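Local coordinates for protein regulator of nonsense transcripts 2 (Homo sapiens, PDB 4CEK) that acts as a factor of nonsense-mediated mRNA decay and is represented by its second MIF4G domain, an all-helical module, at residues 200-205 / 247-252; 8-13 / 264-269; 96-101 / 151-156; 22-27 / 177-182. One frame throughout, in Å; residues are numbered along the deposited sequence.

None of the four contacts is a fully enclosed core: contacts 1 and 4 are partly buried, contacts 2 and 3 lie at the surface. Contacts 1 and 2 draw on the same element, helix 247-266, one near its start and the other at its end, with centres about 27 Å apart. Contacts 3 and 4 use the successive helices 148-159 and 169-179 and touch directly, Leu-154 CD2 lying 3.7 Å from Leu-179 CD1. Chemistry follows place: contact 1 mixes a weak histidine bond with methionine packing, contact 2 rests on an arginine at the end of helix 247-266 that reaches the N-terminal segment, contact 3 sets leucines against long basic chains, and contact 4 buries a leucine.

Contact 1 of 4, residues 200-205 / 247-252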
# COMPACT_ATOMS: atom_id res chain seq x y z
N PHE A 200 6.78 -8.09 -10.39
CA PHE A 200 8.10 -7.68 -10.89
C PHE A 200 9.22 -7.85 -9.84
O PHE A 200 10.23 -8.51 -10.12
CB PHE A 200 8.00 -6.23 -11.39
CG PHE A 200 9.26 -5.70 -11.95
CD1 PHE A 200 9.72 -6.13 -13.19
CD2 PHE A 200 10.01 -4.76 -11.24
CE1 PHE A 200 10.91 -5.65 -13.71
CE2 PHE A 200 11.21 -4.26 -11.75
CZ PHE A 200 11.66 -4.71 -12.99
N HIS A 201 9.01 -7.33 -8.62
CA HIS A 201 9.97 -7.50 -7.52
C HIS A 201 10.22 -8.92 -7.11
O HIS A 201 11.34 -9.26 -6.73
CB HIS A 201 9.55 -6.74 -6.28
CG HIS A 201 9.54 -5.24 -6.45
ND1 HIS A 201 10.48 -4.59 -7.14
CD2 HIS A 201 8.67 -4.27 -5.97
CE1 HIS A 201 10.23 -3.27 -7.12
NE2 HIS A 201 9.12 -3.07 -6.40
N VAL A 202 9.19 -9.75 -7.13
CA VAL A 202 9.33 -11.15 -6.77
C VAL A 202 10.14 -11.91 -7.81
O VAL A 202 10.74 -12.92 -7.48
CB VAL A 202 7.97 -11.84 -6.62
CG1 VAL A 202 8.14 -13.35 -6.55
CG2 VAL A 202 7.24 -11.31 -5.41
N ARG A 203 10.16 -11.43 -9.06
CA ARG A 203 10.89 -12.12 -10.13
C ARG A 203 12.35 -11.72 -10.27
O ARG A 203 13.12 -12.52 -10.73
CB ARG A 203 10.21 -11.92 -11.48
CG ARG A 203 8.96 -12.76 -11.66
CD ARG A 203 8.18 -12.23 -12.85
NE ARG A 203 6.85 -12.84 -12.97
CZ ARG A 203 5.78 -12.23 -13.47
NH1 ARG A 203 5.84 -10.97 -13.89
NH2 ARG A 203 4.62 -12.88 -13.53
N LYS A 204 12.72 -10.51 -9.83
CA LYS A 204 14.07 -9.95 -10.03
C LYS A 204 15.01 -10.07 -8.82
O LYS A 204 14.64 -10.62 -7.78
CB LYS A 204 13.96 -8.47 -10.45
CG LYS A 204 13.35 -8.28 -11.84
CD LYS A 204 14.38 -8.37 -12.97
CE LYS A 204 13.75 -8.72 -14.32
NZ LYS A 204 14.67 -8.44 -15.46
N LYS A 205 16.24 -9.59 -9.00
CA LYS A 205 17.28 -9.51 -7.94
C LYS A 205 18.49 -8.69 -8.41
O LYS A 205 18.71 -7.57 -7.97
CB LYS A 205 17.75 -10.91 -7.51
CG LYS A 205 17.21 -11.35 -6.15
CD LYS A 205 18.31 -11.84 -5.22
CE LYS A 205 17.83 -11.82 -3.78
NZ LYS A 205 18.84 -12.34 -2.83
N HIS A 247 16.76 -14.45 -0.02
CA HIS A 247 17.07 -13.27 0.75
C HIS A 247 16.13 -12.11 0.56
O HIS A 247 15.61 -11.60 1.55
CB HIS A 247 18.53 -12.86 0.55
CG HIS A 247 19.52 -13.73 1.32
ND1 HIS A 247 19.20 -14.97 1.80
CD2 HIS A 247 20.86 -13.52 1.65
CE1 HIS A 247 20.28 -15.50 2.41
NE2 HIS A 247 21.30 -14.61 2.32
N HIS A 248 15.89 -11.66 -0.67
CA HIS A 248 14.99 -10.51 -0.86
C HIS A 248 13.55 -10.87 -0.53
O HIS A 248 12.84 -10.07 0.04
CB HIS A 248 15.18 -9.84 -2.23
CG HIS A 248 16.30 -8.79 -2.26
ND1 HIS A 248 16.42 -7.86 -3.24
CD2 HIS A 248 17.35 -8.53 -1.36
CE1 HIS A 248 17.50 -7.08 -3.00
NE2 HIS A 248 18.06 -7.48 -1.85
N HIS A 249 13.13 -12.09 -0.80
CA HIS A 249 11.77 -12.48 -0.53
C HIS A 249 11.41 -12.59 0.93
O HIS A 249 10.23 -12.41 1.30
CB HIS A 249 11.43 -13.78 -1.23
CG HIS A 249 11.53 -13.71 -2.72
ND1 HIS A 249 11.31 -14.78 -3.52
CD2 HIS A 249 11.85 -12.64 -3.56
CE1 HIS A 249 11.49 -14.42 -4.80
NE2 HIS A 249 11.82 -13.10 -4.83
N ILE A 250 12.41 -12.95 1.75
CA ILE A 250 12.26 -13.08 3.20
C ILE A 250 12.03 -11.68 3.75
O ILE A 250 11.13 -11.51 4.56
CB ILE A 250 13.51 -13.72 3.90
CG1 ILE A 250 13.66 -15.22 3.59
CG2 ILE A 250 13.40 -13.60 5.39
CD1 ILE A 250 15.08 -15.76 3.83
N GLU A 251 12.81 -10.68 3.30
CA GLU A 251 12.62 -9.32 3.83
C GLU A 251 11.29 -8.71 3.42
O GLU A 251 10.58 -8.13 4.25
CB GLU A 251 13.72 -8.37 3.45
CG GLU A 251 15.11 -8.95 3.51
CD GLU A 251 16.18 -7.89 3.49
OE1 GLU A 251 15.97 -6.81 4.15
OE2 GLU A 251 17.23 -8.14 2.81
N MET A 252 10.94 -8.84 2.15
CA MET A 252 9.62 -8.37 1.66
C MET A 252 8.53 -8.99 2.50
O MET A 252 7.61 -8.30 2.93
CB MET A 252 9.42 -8.73 0.18
CG MET A 252 10.41 -8.04 -0.79
SD MET A 252 10.22 -8.64 -2.49
CE MET A 252 8.52 -8.15 -2.77
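Two helix ends meet here: the last turn of helix 185-203 lies against the first turns of helix 247-266. The polar link is the imidazole of His-249, whose CG stands anti to the carbonyl carbon, so that the ring reaches across and presents its edge to the backbone of Val-202. NE2 donates to Val-202 O over 2.9 Å, with the acceptor near the ring plane, but the N-H...O angle of 118° makes the bond weak. At the other nitrogen, ND1 is bonded to Asp-244 O; with carbonyls at both nitrogens, the ring may well be inclined to carry a second proton. Val-202 CG1 packs 3.9 Å from His-249 CE1, the two side chains crossing at about a right angle. Within the all-helical MIF4G fold helix 231-243 packs against both helices, its Leu-241 touching Val-202, His-249 and Met-252. The Met-252 chain bends at its last torsion (chi3 61°) and brings CE to 3.9 Å from His-201 CB, with Val-202 CG2 a little farther off. The His-201 ring has its own partner, NE2 being bonded to Thr-216 OG1. Lys-205, poorly ordered, stretches over the helix start: CE sits 3.7 Å from His-248 CB, and NZ 3.4 Å from His-247 CB. His-248 ND1 is bonded to Lys-213 NZ.

Contact 2 of 4, residues 8-13 / 264-269; sequences IWEDED and LFRSPE
Arg-266 and Glu-10 cross at about a right angle, their guanidinium and carboxylate planes 86° apart, so the two charged groups do not pair flat against each other. Glu-10, bent at chi2, brings OE1 only to 3.7 Å from Arg-266 NH1, a long salt bridge; its other oxygen, OE2, pairs with Arg-262 NH1, so the carboxylate is shared between two arginines. The Arg-266 chain runs extended from CG to NE alongside the backbone of Ile-8. Its CD passes 3.4 Å from Ile-8 O, and NH1 then points at the same oxygen within the guanidinium plane, a nearly straight (168°) but weak bond of 3.5 Å. In the all-helical MIF4G fold the contact joins the segment leading into helix 13-19 to the corner where helix 247-266 ends and helix 268-287 follows; Ser-267 is the residue at which the chain leaves helical geometry. Ile-8 CD1 lies 3.8 Å from Ser-267 OG, a hydroxyl already bonded to Phe-263 O. An alanine in place of Arg-266 would remove both the donor to Ile-8 O and the long pairing with Glu-10, and would probably loosen the N-terminal segment. Ile-8 CG2 sits 4.0 Å above the centre of the Trp-9 ring. The Trp-9 indole is held by Glu-19, its NE1 bonded to OE2, and meets Phe-263 and Tyr-18.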
# COMPACT_ATOMS: atom_id res chain seq x y z
N ILE A 8 -8.97 -6.48 17.04
CA ILE A 8 -8.07 -6.45 15.89
C ILE A 8 -7.01 -5.36 15.99
O ILE A 8 -5.91 -5.55 15.51
CB ILE A 8 -8.82 -6.29 14.54
CG1 ILE A 8 -9.77 -7.46 14.30
CG2 ILE A 8 -7.82 -6.23 13.40
CD1 ILE A 8 -10.69 -7.26 13.10
N TRP A 9 -7.34 -4.22 16.60
CA TRP A 9 -6.43 -3.06 16.64
C TRP A 9 -5.80 -2.87 17.99
O TRP A 9 -6.36 -3.29 18.99
CB TRP A 9 -7.18 -1.78 16.21
CG TRP A 9 -7.99 -2.00 14.97
CD1 TRP A 9 -9.35 -2.29 14.88
CD2 TRP A 9 -7.50 -2.03 13.58
NE1 TRP A 9 -9.73 -2.47 13.57
CE2 TRP A 9 -8.66 -2.33 12.74
CE3 TRP A 9 -6.26 -1.84 12.98
CZ2 TRP A 9 -8.56 -2.43 11.35
CZ3 TRP A 9 -6.17 -1.93 11.59
CH2 TRP A 9 -7.29 -2.22 10.79
N GLU A 10 -4.63 -2.23 18.03
CA GLU A 10 -3.94 -2.00 19.32
C GLU A 10 -4.64 -0.89 20.12
O GLU A 10 -4.98 -1.07 21.28
CB GLU A 10 -2.46 -1.62 19.14
CG GLU A 10 -1.56 -2.75 18.65
CD GLU A 10 -1.49 -2.84 17.13
OE1 GLU A 10 -2.55 -3.00 16.47
OE2 GLU A 10 -0.37 -2.72 16.58
N ASP A 11 -4.84 0.23 19.45
CA ASP A 11 -5.25 1.48 20.08
C ASP A 11 -6.73 1.73 19.75
O ASP A 11 -7.43 0.86 19.23
CB ASP A 11 -4.36 2.59 19.50
CG ASP A 11 -3.93 3.61 20.53
OD1 ASP A 11 -4.63 3.77 21.56
OD2 ASP A 11 -2.89 4.27 20.30
N GLU A 12 -7.21 2.91 20.08
CA GLU A 12 -8.50 3.38 19.59
C GLU A 12 -8.28 4.32 18.41
O GLU A 12 -9.14 4.42 17.53
CB GLU A 12 -9.29 4.08 20.70
CG GLU A 12 -9.86 3.11 21.73
CD GLU A 12 -10.86 2.15 21.10
OE1 GLU A 12 -12.01 2.59 20.85
OE2 GLU A 12 -10.50 0.98 20.84
N ASP A 13 -7.14 5.01 18.40
CA ASP A 13 -6.72 5.81 17.26
C ASP A 13 -6.63 4.99 15.99
O ASP A 13 -6.98 5.51 14.93
CB ASP A 13 -5.37 6.50 17.52
CG ASP A 13 -5.52 7.81 18.30
OD1 ASP A 13 -6.43 7.89 19.17
OD2 ASP A 13 -4.75 8.76 18.02
N LEU A 264 -4.27 -9.46 9.67
CA LEU A 264 -4.59 -10.76 9.08
C LEU A 264 -4.74 -11.85 10.11
O LEU A 264 -5.64 -12.72 9.99
CB LEU A 264 -3.53 -11.17 8.09
CG LEU A 264 -3.37 -10.36 6.79
CD1 LEU A 264 -2.10 -10.83 6.09
CD2 LEU A 264 -4.58 -10.46 5.84
N PHE A 265 -3.85 -11.85 11.10
CA PHE A 265 -3.84 -12.92 12.12
C PHE A 265 -5.07 -12.76 13.02
O PHE A 265 -5.73 -13.71 13.34
CB PHE A 265 -2.52 -12.92 12.92
CG PHE A 265 -2.40 -14.05 13.89
CD1 PHE A 265 -1.92 -15.27 13.49
CD2 PHE A 265 -2.76 -13.89 15.21
CE1 PHE A 265 -1.81 -16.34 14.39
CE2 PHE A 265 -2.65 -14.94 16.13
CZ PHE A 265 -2.18 -16.18 15.71
N ARG A 266 -5.41 -11.54 13.39
CA ARG A 266 -6.52 -11.31 14.30
C ARG A 266 -7.92 -11.44 13.67
O ARG A 266 -8.88 -11.84 14.33
CB ARG A 266 -6.33 -9.96 14.99
CG ARG A 266 -5.13 -9.99 15.92
CD ARG A 266 -4.79 -8.63 16.47
NE ARG A 266 -3.58 -8.72 17.29
CZ ARG A 266 -2.94 -7.69 17.85
NH1 ARG A 266 -3.38 -6.44 17.69
NH2 ARG A 266 -1.84 -7.92 18.56
N SER A 267 -8.03 -11.13 12.38
CA SER A 267 -9.30 -11.23 11.67
C SER A 267 -9.73 -12.69 11.55
O SER A 267 -8.94 -13.54 11.12
CB SER A 267 -9.15 -10.57 10.29
OG SER A 267 -8.79 -9.20 10.43
N PRO A 268 -10.97 -13.01 11.93
CA PRO A 268 -11.39 -14.42 11.94
C PRO A 268 -11.36 -15.10 10.57
O PRO A 268 -11.05 -16.28 10.46
CB PRO A 268 -12.83 -14.36 12.46
CG PRO A 268 -13.21 -12.92 12.50
CD PRO A 268 -11.96 -12.12 12.55
N GLU A 269 -11.67 -14.33 9.53
CA GLU A 269 -11.70 -14.83 8.16
C GLU A 269 -10.35 -15.36 7.73
O GLU A 269 -10.26 -16.37 7.01
CB GLU A 269 -12.12 -13.72 7.20
CG GLU A 269 -13.50 -13.14 7.49
CD GLU A 269 -13.49 -11.90 8.38
OE1 GLU A 269 -12.77 -11.87 9.41
OE2 GLU A 269 -14.24 -10.96 8.06

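Contact 3 of 4, residues 96-101 / 151-156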
# COMPACT_ATOMS: atom_id res chain seq x y z
N LYS A 96 7.17 9.70 -16.01
CA LYS A 96 7.29 10.27 -17.35
C LYS A 96 5.93 10.42 -18.04
O LYS A 96 5.72 11.37 -18.81
CB LYS A 96 8.28 9.47 -18.20
CG LYS A 96 9.71 9.99 -18.07
CD LYS A 96 10.75 8.92 -17.84
CE LYS A 96 12.11 9.54 -17.54
NZ LYS A 96 12.10 10.45 -16.36
N LEU A 97 5.00 9.50 -17.77
CA LEU A 97 3.63 9.62 -18.28
C LEU A 97 2.96 10.88 -17.69
O LEU A 97 2.30 11.63 -18.42
CB LEU A 97 2.80 8.35 -18.01
CG LEU A 97 3.27 7.06 -18.72
CD1 LEU A 97 2.40 5.83 -18.41
CD2 LEU A 97 3.34 7.28 -20.23
N LEU A 98 3.14 11.12 -16.39
CA LEU A 98 2.63 12.32 -15.71
C LEU A 98 3.20 13.60 -16.33
O LEU A 98 2.46 14.53 -16.62
CB LEU A 98 2.96 12.32 -14.21
CG LEU A 98 1.97 11.79 -13.18
CD1 LEU A 98 2.49 12.12 -11.78
CD2 LEU A 98 0.58 12.37 -13.34
N ASP A 99 4.52 13.63 -16.50
CA ASP A 99 5.22 14.83 -17.00
C ASP A 99 4.82 15.25 -18.43
O ASP A 99 4.73 16.45 -18.72
CB ASP A 99 6.75 14.63 -16.91
CG ASP A 99 7.27 14.69 -15.47
OD1 ASP A 99 6.47 14.85 -14.51
OD2 ASP A 99 8.51 14.58 -15.29
N GLU A 100 4.57 14.27 -19.31
CA GLU A 100 3.97 14.54 -20.62
C GLU A 100 2.52 15.02 -20.49
O GLU A 100 1.59 14.21 -20.56
CB GLU A 100 4.00 13.29 -21.49
CG GLU A 100 5.39 12.87 -21.95
CD GLU A 100 5.33 11.72 -22.95
OE1 GLU A 100 4.40 10.89 -22.85
OE2 GLU A 100 6.22 11.65 -23.82
N GLN A 101 2.34 16.33 -20.33
CA GLN A 101 1.05 16.98 -20.01
C GLN A 101 0.88 17.10 -18.50
O GLN A 101 1.67 17.76 -17.83
CB GLN A 101 -0.17 16.26 -20.62
CG GLN A 101 -0.18 16.18 -22.15
CD GLN A 101 -1.22 15.20 -22.68
OE1 GLN A 101 -2.14 14.79 -21.96
NE2 GLN A 101 -1.08 14.81 -23.94
N ARG A 151 -8.60 11.50 -12.25
CA ARG A 151 -8.51 10.32 -11.43
C ARG A 151 -7.23 9.54 -11.83
O ARG A 151 -6.58 8.92 -10.97
CB ARG A 151 -9.78 9.48 -11.52
CG ARG A 151 -10.97 10.18 -10.91
CD ARG A 151 -12.16 9.26 -10.62
NE ARG A 151 -12.72 8.70 -11.85
CZ ARG A 151 -13.42 9.38 -12.77
NH1 ARG A 151 -13.69 10.69 -12.63
NH2 ARG A 151 -13.84 8.75 -13.86
N LYS A 152 -6.86 9.60 -13.10
CA LYS A 152 -5.68 8.90 -13.57
C LYS A 152 -4.43 9.59 -13.07
O LYS A 152 -3.43 8.94 -12.76
CB LYS A 152 -5.61 8.86 -15.11
CG LYS A 152 -6.27 7.67 -15.76
CD LYS A 152 -5.95 7.62 -17.27
CE LYS A 152 -6.79 8.61 -18.09
NZ LYS A 152 -6.01 9.29 -19.16
N LYS A 153 -4.45 10.91 -13.05
CA LYS A 153 -3.34 11.66 -12.50
C LYS A 153 -3.20 11.42 -11.00
O LYS A 153 -2.10 11.31 -10.52
CB LYS A 153 -3.48 13.15 -12.81
CG LYS A 153 -2.72 13.59 -14.06
CD LYS A 153 -3.17 14.95 -14.60
CE LYS A 153 -2.01 15.95 -14.75
NZ LYS A 153 -0.95 15.60 -15.76
N LEU A 154 -4.31 11.35 -10.27
CA LEU A 154 -4.25 11.09 -8.83
C LEU A 154 -3.57 9.74 -8.59
O LEU A 154 -2.54 9.68 -7.93
CB LEU A 154 -5.65 11.05 -8.21
CG LEU A 154 -5.68 10.71 -6.72
CD1 LEU A 154 -4.68 11.54 -5.91
CD2 LEU A 154 -7.09 10.76 -6.13
N VAL A 155 -4.12 8.68 -9.17
CA VAL A 155 -3.59 7.32 -9.06
C VAL A 155 -2.08 7.32 -9.30
O VAL A 155 -1.32 6.74 -8.52
CB VAL A 155 -4.30 6.38 -10.05
CG1 VAL A 155 -3.47 5.12 -10.26
CG2 VAL A 155 -5.69 6.02 -9.57
N ARG A 156 -1.64 8.02 -10.32
CA ARG A 156 -0.23 8.00 -10.67
C ARG A 156 0.63 8.78 -9.69
O ARG A 156 1.77 8.41 -9.42
CB ARG A 156 -0.04 8.53 -12.10
CG ARG A 156 -0.62 7.61 -13.16
CD ARG A 156 -0.56 8.24 -14.55
NE ARG A 156 -1.49 7.60 -15.47
CZ ARG A 156 -1.49 7.76 -16.80
NH1 ARG A 156 -0.61 8.55 -17.41
NH2 ARG A 156 -2.39 7.13 -17.53
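Arg-151, at the start of 151-156, is tied to other partners: NE forms a salt bridge with Asp-185 OD2, and NH1 is bonded to Asn-146 OD1. Half a turn on, Lys-153 makes the first real contact. Its CG lies 3.6 Å from Leu-98 CD2, the two side chains crossing obliquely, and from there the lysine chain bends at chi3 (126°) and again at chi4 (65°). The bends carry NZ to the C-terminal end of helix 89-99, 3.7 Å from Leu-98 O and 3.6 Å from C of the poorly ordered Gln-101. No hydrogen bond is made there, although a positive charge at the carbonyl end of a helix is likely to be favourable. Leu-154 packs onto Leu-122 and Leu-125, and Val-155 on Met-193 and Val-186 of helix 185-203. The segment closes with Arg-156, whose CB is directed toward helix 89-99 and whose chain is extended from CG to NE. Its CB lies 4.0 Å from Leu-98 CG as the two side chains slide past each other in opposite directions. Farther out, Arg-156 crosses Leu-97 at about a right angle: NH1 is 3.5 Å from Leu-97 CB, while Leu-97 CD1 rests over one face of the guanidinium. Leu-98 also touches Ile-160. The arrangement is surface helix-helix packing with no hydrogen bond or salt bridge between the two segments: Leu-98 of helix 89-99 lies on the aliphatic parts of Lys-153 and Arg-156, and Leu-97 on the guanidinium, along helix 148-159 of the MIF4G domain.

Contact 4 of 4, residues 22-27 / 177-182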
# COMPACT_ATOMS: atom_id res chain seq x y z
N ILE A 22 -14.70 9.31 6.46
CA ILE A 22 -15.72 10.28 6.14
C ILE A 22 -16.60 9.69 5.03
O ILE A 22 -16.09 9.13 4.06
CB ILE A 22 -15.14 11.64 5.71
CG1 ILE A 22 -14.54 12.36 6.92
CG2 ILE A 22 -16.24 12.53 5.12
CD1 ILE A 22 -14.79 13.86 6.92
N ASP A 23 -17.91 9.80 5.23
CA ASP A 23 -18.90 9.33 4.27
C ASP A 23 -19.08 10.39 3.18
O ASP A 23 -19.89 11.30 3.29
CB ASP A 23 -20.22 9.06 5.00
CG ASP A 23 -21.30 8.51 4.09
OD1 ASP A 23 -21.01 8.15 2.92
OD2 ASP A 23 -22.45 8.43 4.55
N LEU A 24 -18.29 10.27 2.12
CA LEU A 24 -18.40 11.20 1.03
C LEU A 24 -19.66 10.98 0.20
O LEU A 24 -20.05 11.90 -0.50
CB LEU A 24 -17.20 11.12 0.10
CG LEU A 24 -15.83 11.44 0.66
CD1 LEU A 24 -14.92 11.55 -0.54
CD2 LEU A 24 -15.78 12.70 1.50
N LYS A 25 -20.29 9.81 0.26
CA LYS A 25 -21.40 9.54 -0.68
C LYS A 25 -22.60 10.46 -0.41
O LYS A 25 -23.46 10.62 -1.28
CB LYS A 25 -21.83 8.06 -0.71
CG LYS A 25 -22.13 7.58 -2.14
CD LYS A 25 -23.13 6.44 -2.23
CE LYS A 25 -23.56 6.20 -3.68
NZ LYS A 25 -24.86 5.47 -3.82
N ALA A 26 -22.64 11.08 0.76
CA ALA A 26 -23.61 12.12 1.04
C ALA A 26 -23.59 13.30 0.02
O ALA A 26 -24.60 14.00 -0.12
CB ALA A 26 -23.42 12.64 2.47
N PHE A 27 -22.47 13.49 -0.70
CA PHE A 27 -22.28 14.66 -1.62
C PHE A 27 -22.95 14.56 -2.99
O PHE A 27 -23.49 13.51 -3.36
CB PHE A 27 -20.78 14.93 -1.86
CG PHE A 27 -20.09 15.68 -0.75
CD1 PHE A 27 -20.71 16.73 -0.08
CD2 PHE A 27 -18.78 15.36 -0.41
CE1 PHE A 27 -20.05 17.41 0.93
CE2 PHE A 27 -18.12 16.04 0.60
CZ PHE A 27 -18.75 17.07 1.27
N ALA A 177 -9.21 4.74 0.17
CA ALA A 177 -10.36 4.02 0.72
C ALA A 177 -11.54 4.96 0.96
O ALA A 177 -12.70 4.53 0.99
CB ALA A 177 -9.97 3.33 2.01
N THR A 178 -11.24 6.22 1.19
CA THR A 178 -12.28 7.22 1.43
C THR A 178 -13.00 7.61 0.11
O THR A 178 -14.19 7.84 0.09
CB THR A 178 -11.69 8.47 2.12
OG1 THR A 178 -11.13 8.10 3.39
CG2 THR A 178 -12.76 9.50 2.33
N LEU A 179 -12.24 7.66 -0.97
CA LEU A 179 -12.77 7.90 -2.29
C LEU A 179 -13.54 6.71 -2.88
O LEU A 179 -14.44 6.90 -3.69
CB LEU A 179 -11.63 8.31 -3.23
CG LEU A 179 -11.01 9.67 -2.87
CD1 LEU A 179 -9.85 10.02 -3.80
CD2 LEU A 179 -12.09 10.74 -2.91
N HIS A 180 -13.20 5.50 -2.47
CA HIS A 180 -13.65 4.29 -3.17
C HIS A 180 -15.14 4.14 -3.33
O HIS A 180 -15.61 3.70 -4.39
CB HIS A 180 -13.07 3.06 -2.47
CG HIS A 180 -13.56 1.75 -3.02
ND1 HIS A 180 -13.17 1.28 -4.21
CD2 HIS A 180 -14.43 0.81 -2.48
CE1 HIS A 180 -13.74 0.08 -4.43
NE2 HIS A 180 -14.52 -0.20 -3.37
N PRO A 181 -15.92 4.48 -2.29
CA PRO A 181 -17.37 4.31 -2.42
C PRO A 181 -18.06 5.19 -3.47
O PRO A 181 -19.21 4.92 -3.81
CB PRO A 181 -17.87 4.64 -1.00
CG PRO A 181 -16.70 4.31 -0.12
CD PRO A 181 -15.55 4.86 -0.91
N CYS A 182 -17.39 6.22 -3.99
CA CYS A 182 -17.98 7.04 -5.03
C CYS A 182 -17.07 7.33 -6.23
O CYS A 182 -17.41 8.14 -7.07
CB CYS A 182 -18.45 8.33 -4.41
SG CYS A 182 -17.10 9.40 -3.98
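With chi1 at -61°, Leu-24 sets CG anti to its carbonyl carbon and, extended at chi2 (-169°), aims the branch at the end of helix 169-179. Thr-178 answers with its methyl: CG2 stands anti to the backbone N, while OG1 is turned back to bond Arg-174 O. The two side chains cross at about a right angle, Leu-24 CG lying 4.0 Å from Thr-178 CG2, which is also 3.8 Å from Ile-22 O. Leu-24 CD1 reaches on to Leu-179 CD2 at 3.8 Å, and Leu-24 CB lies 4.4 Å from Cys-182 SG. Met-139 and Cys-142 of helix 131-144 touch the same leucine. Leu-24 sits inside an Asx turn: Asp-23 OD1 accepts from Lys-25 N at 3.2 Å, met from 45° above the carboxylate plane. Replacing Leu-24 by an alanine would take away CG and both methyls, and would probably weaken the hold of this loop on Thr-178 and Leu-179. Lys-25 adds its CG near Cys-182 CB, 4.4 Å away. With no hydrogen bond between 22-27 and 177-182, the attachment of these two segments probably rests mainly on dispersion and on the burial of apolar surface.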